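Local coordinates for putative lipoprotein (Bacteroides fragilis, PDB 3NQI), which is of unknown function but, as a putative lipoprotein, is probably anchored to the bacterial cell envelope and may bind lipid, at residues A[96-101]-A[218-223]; A[105-110]-A[189-194]; A[130-135]-A[143-148]. All coordinates share one frame; numbering follows the deposited sequence.

Contact 1 (A[96-101]-A[218-223])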
ATOM      1  N   VAL A  96       5.315 -13.098  -9.213  1.00 29.87           N
ATOM      2  CA  VAL A  96       4.207 -13.581  -8.399  1.00 28.34           C
ATOM      3  C   VAL A  96       2.989 -13.748  -9.326  1.00 28.46           C
ATOM      4  O   VAL A  96       2.728 -12.897 -10.184  1.00 27.17           O
ATOM      5  CB  VAL A  96       3.898 -12.564  -7.235  1.00 29.42           C
ATOM      6  CG1 VAL A  96       2.675 -12.992  -6.428  1.00 26.36           C
ATOM      7  CG2 VAL A  96       5.106 -12.416  -6.317  1.00 27.93           C
ATOM      8  N   THR A  97       2.248 -14.832  -9.147  1.00 27.21           N
ATOM      9  CA  THR A  97       1.047 -15.092  -9.932  0.70 26.75           C
ATOM     10  C   THR A  97      -0.182 -14.700  -9.105  1.00 24.86           C
ATOM     11  O   THR A  97      -0.350 -15.153  -7.970  1.00 25.42           O
ATOM     12  CB  THR A  97       1.025 -16.563 -10.369  0.70 28.18           C
ATOM     13  OG1 THR A  97       2.075 -16.761 -11.314  0.70 30.76           O
ATOM     14  CG2 THR A  97      -0.292 -16.940 -11.016  0.70 25.48           C
ATOM     15  N   THR A  98      -1.019 -13.827  -9.654  1.00 23.24           N
ATOM     16  CA  THR A  98      -2.247 -13.458  -8.986  1.00 21.66           C
ATOM     17  C   THR A  98      -3.187 -14.665  -8.886  1.00 22.36           C
ATOM     18  O   THR A  98      -3.317 -15.433  -9.857  1.00 23.81           O
ATOM     19  CB  THR A  98      -2.899 -12.348  -9.722  1.00 22.37           C
ATOM     20  OG1 THR A  98      -2.098 -11.192  -9.510  1.00 19.46           O
ATOM     21  CG2 THR A  98      -4.336 -12.131  -9.233  1.00 19.39           C
ATOM     22  N   ASN A  99      -3.780 -14.886  -7.712  1.00 19.49           N
ATOM     23  CA  ASN A  99      -4.806 -15.909  -7.589  1.00 20.37           C
ATOM     24  C   ASN A  99      -6.115 -15.472  -7.001  1.00 19.96           C
ATOM     25  O   ASN A  99      -6.974 -16.322  -6.692  1.00 23.09           O
ATOM     26  CB  ASN A  99      -4.261 -17.168  -6.881  1.00 22.45           C
ATOM     27  CG  ASN A  99      -4.006 -16.965  -5.364  1.00 23.51           C
ATOM     28  OD1 ASN A  99      -4.267 -15.908  -4.794  1.00 19.61           O
ATOM     29  ND2 ASN A  99      -3.503 -18.005  -4.717  1.00 20.38           N
ATOM     30  N   ALA A 100      -6.307 -14.173  -6.887  1.00 20.70           N
ATOM     31  CA  ALA A 100      -7.542 -13.623  -6.357  1.00 19.57           C
ATOM     32  C   ALA A 100      -7.724 -12.240  -6.895  1.00 20.39           C
ATOM     33  O   ALA A 100      -6.744 -11.562  -7.166  1.00 19.31           O
ATOM     34  CB  ALA A 100      -7.576 -13.622  -4.818  1.00 19.79           C
ATOM     35  N   PRO A 101      -8.987 -11.823  -7.087  1.00 21.00           N
ATOM     36  CA  PRO A 101      -9.272 -10.484  -7.469  1.00 20.26           C
ATOM     37  C   PRO A 101      -9.510  -9.583  -6.242  1.00 22.95           C
ATOM     38  O   PRO A 101     -10.162 -10.023  -5.269  1.00 19.83           O
ATOM     39  CB  PRO A 101     -10.583 -10.640  -8.225  1.00 22.55           C
ATOM     40  CG  PRO A 101     -11.296 -11.754  -7.495  1.00 25.35           C
ATOM     41  CD  PRO A 101     -10.229 -12.639  -6.985  1.00 22.24           C
ATOM     42  N   VAL A 218      -1.842  -1.546 -12.455  1.00 17.27           N
ATOM     43  CA  VAL A 218      -2.710  -2.425 -13.201  1.00 19.48           C
ATOM     44  C   VAL A 218      -3.253  -3.515 -12.229  1.00 20.39           C
ATOM     45  O   VAL A 218      -2.460  -4.346 -11.735  1.00 19.32           O
ATOM     46  CB  VAL A 218      -1.967  -3.119 -14.374  1.00 21.07           C
ATOM     47  CG1 VAL A 218      -3.004  -3.943 -15.215  1.00 24.65           C
ATOM     48  CG2 VAL A 218      -1.260  -2.099 -15.319  1.00 20.82           C
ATOM     49  N   ALA A 219      -4.560  -3.532 -11.971  1.00 18.11           N
ATOM     50  CA  ALA A 219      -5.171  -4.530 -11.046  1.00 18.53           C
ATOM     51  C   ALA A 219      -6.238  -5.417 -11.719  1.00 19.17           C
ATOM     52  O   ALA A 219      -6.961  -4.945 -12.607  1.00 20.91           O
ATOM     53  CB  ALA A 219      -5.796  -3.802  -9.846  1.00 17.13           C
ATOM     54  N   GLN A 220      -6.324  -6.686 -11.302  1.00 18.55           N
ATOM     55  CA  GLN A 220      -7.480  -7.561 -11.607  1.00 19.75           C
ATOM     56  C   GLN A 220      -8.490  -7.439 -10.477  1.00 22.30           C
ATOM     57  O   GLN A 220      -8.186  -7.718  -9.287  1.00 24.01           O
ATOM     58  CB  GLN A 220      -7.067  -9.021 -11.828  1.00 21.59           C
ATOM     59  CG  GLN A 220      -6.208  -9.194 -13.020  1.00 26.43           C
ATOM     60  CD  GLN A 220      -5.885 -10.641 -13.309  1.00 34.58           C
ATOM     61  OE1 GLN A 220      -6.546 -11.306 -14.135  1.00 35.46           O
ATOM     62  NE2 GLN A 220      -4.844 -11.129 -12.661  1.00 21.95           N
ATOM     63  N   GLN A 221      -9.665  -6.910 -10.817  1.00 23.75           N
ATOM     64  CA  GLN A 221     -10.664  -6.687  -9.807  1.00 22.33           C
ATOM     65  C   GLN A 221     -12.001  -7.251 -10.196  1.00 21.58           C
ATOM     66  O   GLN A 221     -12.282  -7.473 -11.369  1.00 20.55           O
ATOM     67  CB  GLN A 221     -10.745  -5.213  -9.428  1.00 24.93           C
ATOM     68  CG  GLN A 221     -11.358  -4.345 -10.370  1.00 23.82           C
ATOM     69  CD  GLN A 221     -11.268  -2.881  -9.926  1.00 32.39           C
ATOM     70  OE1 GLN A 221     -10.195  -2.401  -9.565  1.00 29.37           O
ATOM     71  NE2 GLN A 221     -12.388  -2.175  -9.970  1.00 28.85           N
ATOM     72  N   ASN A 222     -12.809  -7.538  -9.180  1.00 20.64           N
ATOM     73  CA  ASN A 222     -14.126  -8.171  -9.397  1.00 21.78           C
ATOM     74  C   ASN A 222     -15.030  -7.627  -8.301  1.00 23.03           C
ATOM     75  O   ASN A 222     -14.770  -7.838  -7.106  1.00 23.88           O
ATOM     76  CB  ASN A 222     -13.957  -9.685  -9.352  1.00 19.48           C
ATOM     77  CG  ASN A 222     -15.285 -10.486  -9.515  1.00 25.93           C
ATOM     78  OD1 ASN A 222     -16.395 -10.029  -9.159  1.00 23.73           O
ATOM     79  ND2 ASN A 222     -15.152 -11.697 -10.057  1.00 27.29           N
ATOM     80  N   GLU A 223     -16.020  -6.850  -8.714  1.00 25.18           N
ATOM     81  CA  GLU A 223     -16.942  -6.170  -7.817  1.00 27.21           C
ATOM     82  C   GLU A 223     -17.990  -7.119  -7.212  1.00 29.83           C
ATOM     83  O   GLU A 223     -18.706  -6.705  -6.305  1.00 31.72           O
ATOM     84  CB  GLU A 223     -17.733  -5.072  -8.575  1.00 29.65           C
TER
HETATM   85  O   HOH W   1      -2.818  -9.702 -11.622  1.00 19.60           O
HETATM   86  O   HOH W   2      -6.085  -8.974  -8.063  1.00 17.55           O
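One flat group, the carboxamide of Gln220, and one puckered ring, that of Pro101, carry this contact. The methyl CG2 of Thr98 comes obliquely to the amide nitrogen from one side of its plane, 3.6 Å from Gln220 NE2. Water 1 lies close to that plane and a little to its other side: it accepts from Gln220 NE2 at 2.7 Å and also bonds Thr98 OG1. Threonine suits this place because its two branches do different work. CG2, anti to the backbone N, touches the amide, while OG1, anti to the carbonyl carbon (chi1 -71°), meets the water and is also hydrogen-bonded to Tyr172 N. Gln220 has the length to come up to it, its CD being anti to CB (chi2 -176°).

At the Pro101 ring, Asn222 CB packs beside the CB–CG bond, 3.7 Å from Pro101 CB, and the two side chains run side by side in the same direction. The Asn222 amide reaches past the proline: OD1 accepts from Tyr224 N and Asn225 N, and ND2 bonds Thr233 OG1. Proline has no N-H to satisfy, but its CA-H approaches Gln220 O, with Pro101 CA 3.5 Å from that oxygen. Water 2 donates both to Gln220 O, at 2.7 Å, and to Ala100 O, so the backbones are joined through solvent as well as by direct packing.

The segment 96-101 belongs to the long loop between strands 78-87 and 107-109. Asn99 pairs through its backbone with Tyr172 of strand 165-174, and Ala100 turns its methyl toward that strand and Ile181 of helix 178-183. Strand 214-221 runs parallel to strand 165-174 and antiparallel to strand 234-241, and the loop docks against Gln220 and the residues that follow it.

Contact 2 (A[105-110]-A[189-194])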
ATOM      1  N   LEU A 105      -9.228  -0.736  -5.735  1.00 19.17           N
ATOM      2  CA  LEU A 105      -8.098  -0.053  -5.092  1.00 18.74           C
ATOM      3  C   LEU A 105      -8.593   1.340  -4.707  1.00 20.58           C
ATOM      4  O   LEU A 105      -7.929   2.355  -4.890  1.00 21.68           O
ATOM      5  CB  LEU A 105      -6.868   0.069  -5.979  1.00 17.17           C
ATOM      6  CG  LEU A 105      -6.308  -1.239  -6.487  1.00 19.67           C
ATOM      7  CD1 LEU A 105      -4.968  -0.994  -7.283  1.00 17.80           C
ATOM      8  CD2 LEU A 105      -6.122  -2.184  -5.295  1.00 14.96           C
ATOM      9  N   SER A 106      -9.757   1.350  -4.098  1.00 22.24           N
ATOM     10  CA  SER A 106     -10.353   2.570  -3.607  0.50 22.36           C
ATOM     11  C   SER A 106     -11.384   2.283  -2.511  1.00 26.05           C
ATOM     12  O   SER A 106     -12.049   1.232  -2.511  1.00 26.17           O
ATOM     13  CB  SER A 106     -10.997   3.323  -4.762  0.50 23.44           C
ATOM     14  OG  SER A 106     -11.686   4.471  -4.296  0.50 30.17           O
ATOM     15  N   PHE A 107     -11.499   3.207  -1.567  1.00 24.85           N
ATOM     16  CA  PHE A 107     -12.543   3.147  -0.528  1.00 27.51           C
ATOM     17  C   PHE A 107     -12.677   4.532   0.062  1.00 28.94           C
ATOM     18  O   PHE A 107     -11.996   5.469  -0.389  1.00 24.28           O
ATOM     19  CB  PHE A 107     -12.302   2.058   0.520  1.00 27.31           C
ATOM     20  CG  PHE A 107     -10.934   2.093   1.203  1.00 27.81           C
ATOM     21  CD1 PHE A 107     -10.631   3.042   2.183  1.00 30.84           C
ATOM     22  CD2 PHE A 107      -9.983   1.156   0.895  1.00 26.03           C
ATOM     23  CE1 PHE A 107      -9.410   3.077   2.822  1.00 31.66           C
ATOM     24  CE2 PHE A 107      -8.744   1.139   1.560  1.00 25.55           C
ATOM     25  CZ  PHE A 107      -8.434   2.095   2.511  1.00 19.95           C
ATOM     26  N   VAL A 108     -13.558   4.671   1.039  1.00 31.34           N
ATOM     27  CA  VAL A 108     -13.781   5.959   1.664  1.00 33.48           C
ATOM     28  C   VAL A 108     -12.781   6.169   2.789  1.00 30.34           C
ATOM     29  O   VAL A 108     -12.576   5.309   3.644  1.00 31.66           O
ATOM     30  CB  VAL A 108     -15.251   6.115   2.127  1.00 38.02           C
ATOM     31  CG1 VAL A 108     -15.451   7.427   2.946  1.00 36.86           C
ATOM     32  CG2 VAL A 108     -16.171   6.076   0.913  1.00 35.30           C
ATOM     33  N   SER A 109     -12.118   7.312   2.741  1.00 31.00           N
ATOM     34  CA  SER A 109     -11.243   7.763   3.816  1.00 31.78           C
ATOM     35  C   SER A 109     -11.540   9.204   4.097  1.00 33.56           C
ATOM     36  O   SER A 109     -11.518  10.024   3.185  1.00 31.54           O
ATOM     37  CB  SER A 109      -9.792   7.598   3.417  1.00 36.23           C
ATOM     38  OG  SER A 109      -8.949   7.867   4.515  1.00 39.72           O
ATOM     39  N   GLY A 110     -11.809   9.535   5.354  1.00 34.07           N
ATOM     40  CA  GLY A 110     -12.248  10.912   5.678  1.00 34.95           C
ATOM     41  C   GLY A 110     -13.599  11.228   5.031  1.00 37.27           C
ATOM     42  O   GLY A 110     -14.526  10.427   5.106  1.00 39.77           O
ATOM     43  N   SER A 189     -10.814  -3.409   4.330  1.00 21.14           N
ATOM     44  CA  SER A 189     -10.041  -2.359   3.677  1.00 20.62           C
ATOM     45  C   SER A 189      -8.674  -2.265   4.367  1.00 22.38           C
ATOM     46  O   SER A 189      -8.547  -2.496   5.593  1.00 21.61           O
ATOM     47  CB  SER A 189     -10.825  -1.050   3.735  1.00 25.32           C
ATOM     48  OG  SER A 189     -11.120  -0.766   5.069  1.00 30.22           O
ATOM     49  N   SER A 190      -7.637  -2.029   3.582  1.00 22.06           N
ATOM     50  CA  SER A 190      -6.292  -1.798   4.102  1.00 24.61           C
ATOM     51  C   SER A 190      -5.516  -0.853   3.201  1.00 22.65           C
ATOM     52  O   SER A 190      -5.663  -0.898   1.976  1.00 22.62           O
ATOM     53  CB  SER A 190      -5.486  -3.097   4.160  1.00 24.11           C
ATOM     54  OG  SER A 190      -6.122  -4.144   4.867  1.00 36.22           O
ATOM     55  N   PHE A 191      -4.634  -0.049   3.778  1.00 17.74           N
ATOM     56  CA  PHE A 191      -3.635   0.646   2.965  1.00 16.99           C
ATOM     57  C   PHE A 191      -2.379  -0.214   2.864  1.00 20.01           C
ATOM     58  O   PHE A 191      -2.035  -0.883   3.841  1.00 18.52           O
ATOM     59  CB  PHE A 191      -3.250   1.919   3.550  1.00 19.65           C
ATOM     60  CG  PHE A 191      -4.306   2.952   3.459  1.00 19.34           C
ATOM     61  CD1 PHE A 191      -4.577   3.567   2.267  1.00 21.42           C
ATOM     62  CD2 PHE A 191      -4.986   3.331   4.575  1.00 25.67           C
ATOM     63  CE1 PHE A 191      -5.559   4.569   2.199  1.00 21.62           C
ATOM     64  CE2 PHE A 191      -5.966   4.293   4.507  1.00 22.45           C
ATOM     65  CZ  PHE A 191      -6.224   4.924   3.316  1.00 24.14           C
ATOM     66  N   LYS A 192      -1.740  -0.205   1.691  1.00 16.82           N
ATOM     67  CA  LYS A 192      -0.435  -0.895   1.485  1.00 16.64           C
ATOM     68  C   LYS A 192       0.526   0.145   0.910  1.00 19.69           C
ATOM     69  O   LYS A 192       0.231   0.799  -0.097  1.00 20.49           O
ATOM     70  CB  LYS A 192      -0.610  -2.071   0.536  1.00 13.42           C
ATOM     71  CG  LYS A 192      -1.542  -3.161   1.094  1.00 20.78           C
ATOM     72  CD  LYS A 192      -0.749  -4.005   2.158  1.00 26.21           C
ATOM     73  CE  LYS A 192      -1.601  -4.847   2.993  1.00 35.78           C
ATOM     74  NZ  LYS A 192      -0.717  -5.375   4.080  1.00 31.35           N
ATOM     75  N   ALA A 193       1.650   0.326   1.591  1.00 18.45           N
ATOM     76  CA  ALA A 193       2.653   1.303   1.204  1.00 18.67           C
ATOM     77  C   ALA A 193       3.889   0.608   0.606  1.00 17.07           C
ATOM     78  O   ALA A 193       4.367  -0.430   1.127  1.00 19.87           O
ATOM     79  CB  ALA A 193       3.044   2.187   2.414  1.00 17.83           C
ATOM     80  N   TYR A 194       4.387   1.188  -0.495  1.00 17.08           N
ATOM     81  CA  TYR A 194       5.454   0.623  -1.337  1.00 17.31           C
ATOM     82  C   TYR A 194       6.600   1.589  -1.519  1.00 20.89           C
ATOM     83  O   TYR A 194       6.452   2.675  -2.116  1.00 17.79           O
ATOM     84  CB  TYR A 194       4.957   0.251  -2.747  1.00 19.82           C
ATOM     85  CG  TYR A 194       3.854  -0.763  -2.718  1.00 15.78           C
ATOM     86  CD1 TYR A 194       2.535  -0.386  -2.519  1.00 15.36           C
ATOM     87  CD2 TYR A 194       4.133  -2.086  -2.810  1.00 15.82           C
ATOM     88  CE1 TYR A 194       1.522  -1.329  -2.413  1.00 18.27           C
ATOM     89  CE2 TYR A 194       3.121  -3.059  -2.748  1.00 18.02           C
ATOM     90  CZ  TYR A 194       1.850  -2.694  -2.553  1.00 17.32           C
ATOM     91  OH  TYR A 194       0.879  -3.664  -2.447  1.00 18.64           O
TER
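Phe107 and Phe191 meet with their ring planes inclined at 58° and their centroids 5.0 Å apart, too tilted for a stack and too shallow for an edge-to-face pair. Phe107 CZ sits over one face of the Phe191 ring, 3.6 Å above its plane but displaced toward the rim, so that Phe107 CZ and Phe191 CZ come within 3.7 Å. The Phe107 ring has a second neighbour in Ser189: CB of this serine lies over one face, on the CD2–CE2 side and 3.8 Å from the Phe107 ring centroid, a CH-pi contact. Serine carries only a hydroxyl beyond CB, so no bulky group stands between its CB and the ring face. Ser190 contributes its backbone, with its O at the edge of the Phe107 ring, 3.7 Å from CE2, where the weakly positive rim hydrogens probably suit a carbonyl oxygen.

Strand 107-109 is one arm of a small beta hairpin with strand 112-114, and the segment 107-109 crosses the segment 189-194 at 77° without pairing with it. Their axes stay 8.9 Å apart, a gap filled by side chains. Phe107 spans it because chi1 of 53° sets CG between the backbone N and the carbonyl carbon, in the direction from which the ring can reach the strand. From strand 186-195, the CB of Phe191 points to one side, but the end of its ring comes back toward Phe107.

Ser109 adds a lighter touch at the edge of the Phe191 ring, its OG 4.2 Å from Phe191 CZ. Both rings also touch Pro127 of strand 123-132, which pairs antiparallel with strand 186-195. A di(hydroxyethyl)ether molecule, probably from the crystallisation liquor, accepts a hydrogen bond from Phe191 N.

Contact 3 (A[130-135]-A[143-148])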
ATOM      1  N   TYR A 130     -10.903  -5.557  -0.314  1.00 18.54           N
ATOM      2  CA  TYR A 130     -10.795  -6.955  -0.644  1.00 19.56           C
ATOM      3  C   TYR A 130     -11.622  -7.873   0.271  1.00 20.35           C
ATOM      4  O   TYR A 130     -12.257  -7.417   1.199  1.00 22.59           O
ATOM      5  CB  TYR A 130      -9.340  -7.329  -0.676  1.00 20.15           C
ATOM      6  CG  TYR A 130      -8.567  -7.245   0.616  1.00 20.88           C
ATOM      7  CD1 TYR A 130      -8.151  -6.035   1.135  1.00 18.47           C
ATOM      8  CD2 TYR A 130      -8.203  -8.396   1.308  1.00 17.20           C
ATOM      9  CE1 TYR A 130      -7.458  -5.943   2.369  1.00 20.36           C
ATOM     10  CE2 TYR A 130      -7.476  -8.324   2.515  1.00 20.85           C
ATOM     11  CZ  TYR A 130      -7.090  -7.106   3.023  1.00 23.75           C
ATOM     12  OH  TYR A 130      -6.392  -7.043   4.180  1.00 26.27           O
ATOM     13  N   ARG A 131     -11.628  -9.167  -0.013  1.00 21.33           N
ATOM     14  CA  ARG A 131     -12.507 -10.095   0.695  1.00 21.82           C
ATOM     15  C   ARG A 131     -11.701 -11.063   1.526  1.00 21.16           C
ATOM     16  O   ARG A 131     -10.778 -11.680   1.015  1.00 21.90           O
ATOM     17  CB  ARG A 131     -13.352 -10.887  -0.316  1.00 23.29           C
ATOM     18  CG  ARG A 131     -14.475 -10.066  -0.979  1.00 24.11           C
ATOM     19  CD  ARG A 131     -15.022 -10.733  -2.255  1.00 22.50           C
ATOM     20  NE  ARG A 131     -14.104 -10.435  -3.326  1.00 25.15           N
ATOM     21  CZ  ARG A 131     -14.312  -9.575  -4.316  1.00 21.67           C
ATOM     22  NH1 ARG A 131     -15.486  -8.958  -4.469  1.00 23.33           N
ATOM     23  NH2 ARG A 131     -13.311  -9.359  -5.172  1.00 24.78           N
ATOM     24  N   VAL A 132     -12.059 -11.211   2.800  1.00 23.00           N
ATOM     25  CA  VAL A 132     -11.422 -12.176   3.680  1.00 22.36           C
ATOM     26  C   VAL A 132     -12.390 -13.264   4.182  1.00 24.15           C
ATOM     27  O   VAL A 132     -13.621 -13.181   4.020  1.00 23.98           O
ATOM     28  CB  VAL A 132     -10.727 -11.454   4.866  1.00 21.88           C
ATOM     29  CG1 VAL A 132      -9.611 -10.471   4.317  1.00 19.40           C
ATOM     30  CG2 VAL A 132     -11.716 -10.698   5.749  1.00 22.15           C
ATOM     31  N   LYS A 133     -11.818 -14.300   4.801  1.00 25.69           N
ATOM     32  CA  LYS A 133     -12.609 -15.339   5.438  1.00 27.02           C
ATOM     33  C   LYS A 133     -13.236 -14.765   6.706  1.00 27.67           C
ATOM     34  O   LYS A 133     -12.624 -13.971   7.386  1.00 25.76           O
ATOM     35  CB  LYS A 133     -11.712 -16.508   5.788  1.00 27.15           C
ATOM     36  CG  LYS A 133     -12.402 -17.695   6.451  1.00 35.75           C
ATOM     37  CD  LYS A 133     -11.391 -18.830   6.657  1.00 39.60           C
ATOM     38  CE  LYS A 133     -12.048 -20.060   7.256  1.00 48.17           C
ATOM     39  NZ  LYS A 133     -11.022 -21.092   7.461  1.00 52.68           N
ATOM     40  N   ASN A 134     -14.457 -15.185   6.999  1.00 28.04           N
ATOM     41  CA  ASN A 134     -15.153 -14.756   8.184  1.00 32.60           C
ATOM     42  C   ASN A 134     -14.632 -15.554   9.389  1.00 35.17           C
ATOM     43  O   ASN A 134     -15.046 -16.680   9.619  1.00 38.97           O
ATOM     44  CB  ASN A 134     -16.671 -14.937   7.974  1.00 36.11           C
ATOM     45  CG  ASN A 134     -17.502 -14.465   9.169  1.00 48.70           C
ATOM     46  OD1 ASN A 134     -16.974 -13.963  10.173  1.00 56.56           O
ATOM     47  ND2 ASN A 134     -18.821 -14.634   9.064  1.00 57.97           N
ATOM     48  N   VAL A 135     -13.690 -14.986  10.114  1.00 33.49           N
ATOM     49  CA  VAL A 135     -13.153 -15.617  11.301  1.00 37.22           C
ATOM     50  C   VAL A 135     -13.385 -14.652  12.431  1.00 41.08           C
ATOM     51  O   VAL A 135     -13.556 -13.459  12.194  1.00 41.73           O
ATOM     52  CB  VAL A 135     -11.656 -15.975  11.172  1.00 38.13           C
ATOM     53  CG1 VAL A 135     -11.457 -17.132  10.188  1.00 34.93           C
ATOM     54  CG2 VAL A 135     -10.833 -14.747  10.788  1.00 34.70           C
ATOM     55  N   ASN A 143      -4.095 -14.147  11.672  1.00 25.57           N
ATOM     56  CA  ASN A 143      -3.596 -15.226  10.770  1.00 24.76           C
ATOM     57  C   ASN A 143      -4.171 -15.130   9.319  1.00 23.62           C
ATOM     58  O   ASN A 143      -3.442 -15.444   8.335  1.00 23.78           O
ATOM     59  CB  ASN A 143      -3.845 -16.581  11.378  1.00 26.16           C
ATOM     60  CG  ASN A 143      -3.299 -17.707  10.539  1.00 29.51           C
ATOM     61  OD1 ASN A 143      -2.096 -17.829  10.329  1.00 28.04           O
ATOM     62  ND2 ASN A 143      -4.192 -18.522  10.025  1.00 23.71           N
ATOM     63  N   GLU A 144      -5.453 -14.776   9.232  1.00 21.52           N
ATOM     64  CA  GLU A 144      -6.178 -14.632   7.991  1.00 23.04           C
ATOM     65  C   GLU A 144      -5.597 -13.468   7.216  1.00 22.54           C
ATOM     66  O   GLU A 144      -5.315 -13.604   6.030  1.00 23.25           O
ATOM     67  CB  GLU A 144      -7.675 -14.371   8.226  1.00 21.59           C
ATOM     68  CG  GLU A 144      -8.532 -13.995   7.033  1.00 22.19           C
ATOM     69  CD  GLU A 144      -8.434 -14.897   5.810  1.00 22.86           C
ATOM     70  OE1 GLU A 144      -7.965 -16.047   5.879  1.00 23.44           O
ATOM     71  OE2 GLU A 144      -8.835 -14.468   4.733  1.00 24.82           O
ATOM     72  N   LEU A 145      -5.431 -12.332   7.881  1.00 22.68           N
ATOM     73  CA  LEU A 145      -4.858 -11.139   7.231  1.00 23.58           C
ATOM     74  C   LEU A 145      -3.474 -11.395   6.642  1.00 23.34           C
ATOM     75  O   LEU A 145      -3.169 -10.906   5.532  1.00 24.69           O
ATOM     76  CB  LEU A 145      -4.895  -9.931   8.174  1.00 23.62           C
ATOM     77  CG  LEU A 145      -6.276  -9.319   8.538  1.00 28.42           C
ATOM     78  CD1 LEU A 145      -6.117  -8.261   9.627  1.00 27.84           C
ATOM     79  CD2 LEU A 145      -7.033  -8.744   7.322  1.00 29.76           C
ATOM     80  N   ALA A 146      -2.665 -12.195   7.332  1.00 23.26           N
ATOM     81  CA  ALA A 146      -1.315 -12.580   6.875  1.00 24.99           C
ATOM     82  C   ALA A 146      -1.302 -13.423   5.607  1.00 24.63           C
ATOM     83  O   ALA A 146      -0.270 -13.575   5.009  1.00 24.79           O
ATOM     84  CB  ALA A 146      -0.577 -13.350   7.956  1.00 22.31           C
ATOM     85  N   LYS A 147      -2.416 -14.054   5.251  1.00 22.88           N
ATOM     86  CA  LYS A 147      -2.491 -14.814   4.016  1.00 21.36           C
ATOM     87  C   LYS A 147      -2.516 -13.962   2.737  1.00 22.32           C
ATOM     88  O   LYS A 147      -2.371 -14.496   1.656  1.00 22.32           O
ATOM     89  CB  LYS A 147      -3.738 -15.689   4.020  1.00 21.34           C
ATOM     90  CG  LYS A 147      -3.669 -16.862   4.996  1.00 24.07           C
ATOM     91  CD  LYS A 147      -4.906 -17.779   4.897  1.00 28.35           C
ATOM     92  CE  LYS A 147      -4.720 -19.067   5.708  1.00 26.04           C
ATOM     93  NZ  LYS A 147      -3.861 -20.163   5.093  1.00 30.91           N
ATOM     94  N   HIS A 148      -2.842 -12.676   2.850  1.00 18.10           N
ATOM     95  CA  HIS A 148      -3.019 -11.835   1.700  1.00 19.83           C
ATOM     96  C   HIS A 148      -1.784 -11.009   1.441  1.00 19.29           C
ATOM     97  O   HIS A 148      -1.423 -10.184   2.275  1.00 21.50           O
ATOM     98  CB  HIS A 148      -4.189 -10.878   1.973  1.00 15.71           C
ATOM     99  CG  HIS A 148      -5.486 -11.592   2.228  1.00 18.69           C
ATOM    100  ND1 HIS A 148      -6.423 -11.816   1.235  1.00 20.27           N
ATOM    101  CD2 HIS A 148      -5.967 -12.197   3.344  1.00 23.23           C
ATOM    102  CE1 HIS A 148      -7.434 -12.513   1.737  1.00 20.27           C
ATOM    103  NE2 HIS A 148      -7.166 -12.783   3.008  1.00 21.98           N
TER
HETATM  104  O   HOH W   3      -3.989  -8.348   4.669  1.00 26.66           O
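Glu144, near the end of helix 138-145, points toward Val132, Lys133 and Val135. Its CB lies 4.1 Å from Val135 CG2, and its CG, anti to the backbone N (chi1 171°), comes beside Val132 CB. A chi2 of 51° then turns CD aside to within 3.7 Å of Lys133 CB; OE1 also lies near that carbon.

OE2 does the polar work. It accepts from Lys133 N at 3.0 Å and from His148 NE2 at 2.9 Å, both nearly straight at 176°. The two donors approach from opposite faces of the carboxylate, each well above its plane, and Arg184 adds a salt bridge to the same oxygen. Three donors satisfy this oxygen of a buried carboxylate, which probably helps to keep it charged.

The His–carboxylate bond also orients the imidazole, whose ND1 is hydrogen-bonded to Tyr172 OH. Over one face of that ring sits Tyr130 CE2, 3.8 Å from His148 CG, while Val132 CG1 approaches NE2 obliquely. Beyond, Leu145 CD2 touches Tyr130 OH at 3.6 Å, and water 3 links this hydroxyl, also hydrogen-bonded to Ser190 OG of strand 186-195, to Leu145 O.

A type I turn from Leu145 to His148 leads from helix 138-145 into strand 148-155. The contact thus folds this helix back upon the end of strand 123-132, which pairs with strand 186-195.

Contacts 1, 2 and 3 form a roughly equilateral triangle, their centres about 15 to 16 Å apart. Along the chain the first segments of contacts 1 and 2 come in turn, both segments of contact 3 follow, and then contact 2 closes at 189-194 before contact 1 closes at 218-223. Contact 2 uses strand 186-195 and contact 3 its antiparallel neighbour 123-132, and Ser190 OG joins Tyr130 OH between them. Arg131 ties contact 3 to contact 1 through Asn222 O and Pro101 O, while Leu105 packs on Ala219 between contacts 1 and 2. Contact 3 joins parts 8 residues apart, contacts 2 and 1 parts 79 and 117 apart, all onto the paired strands.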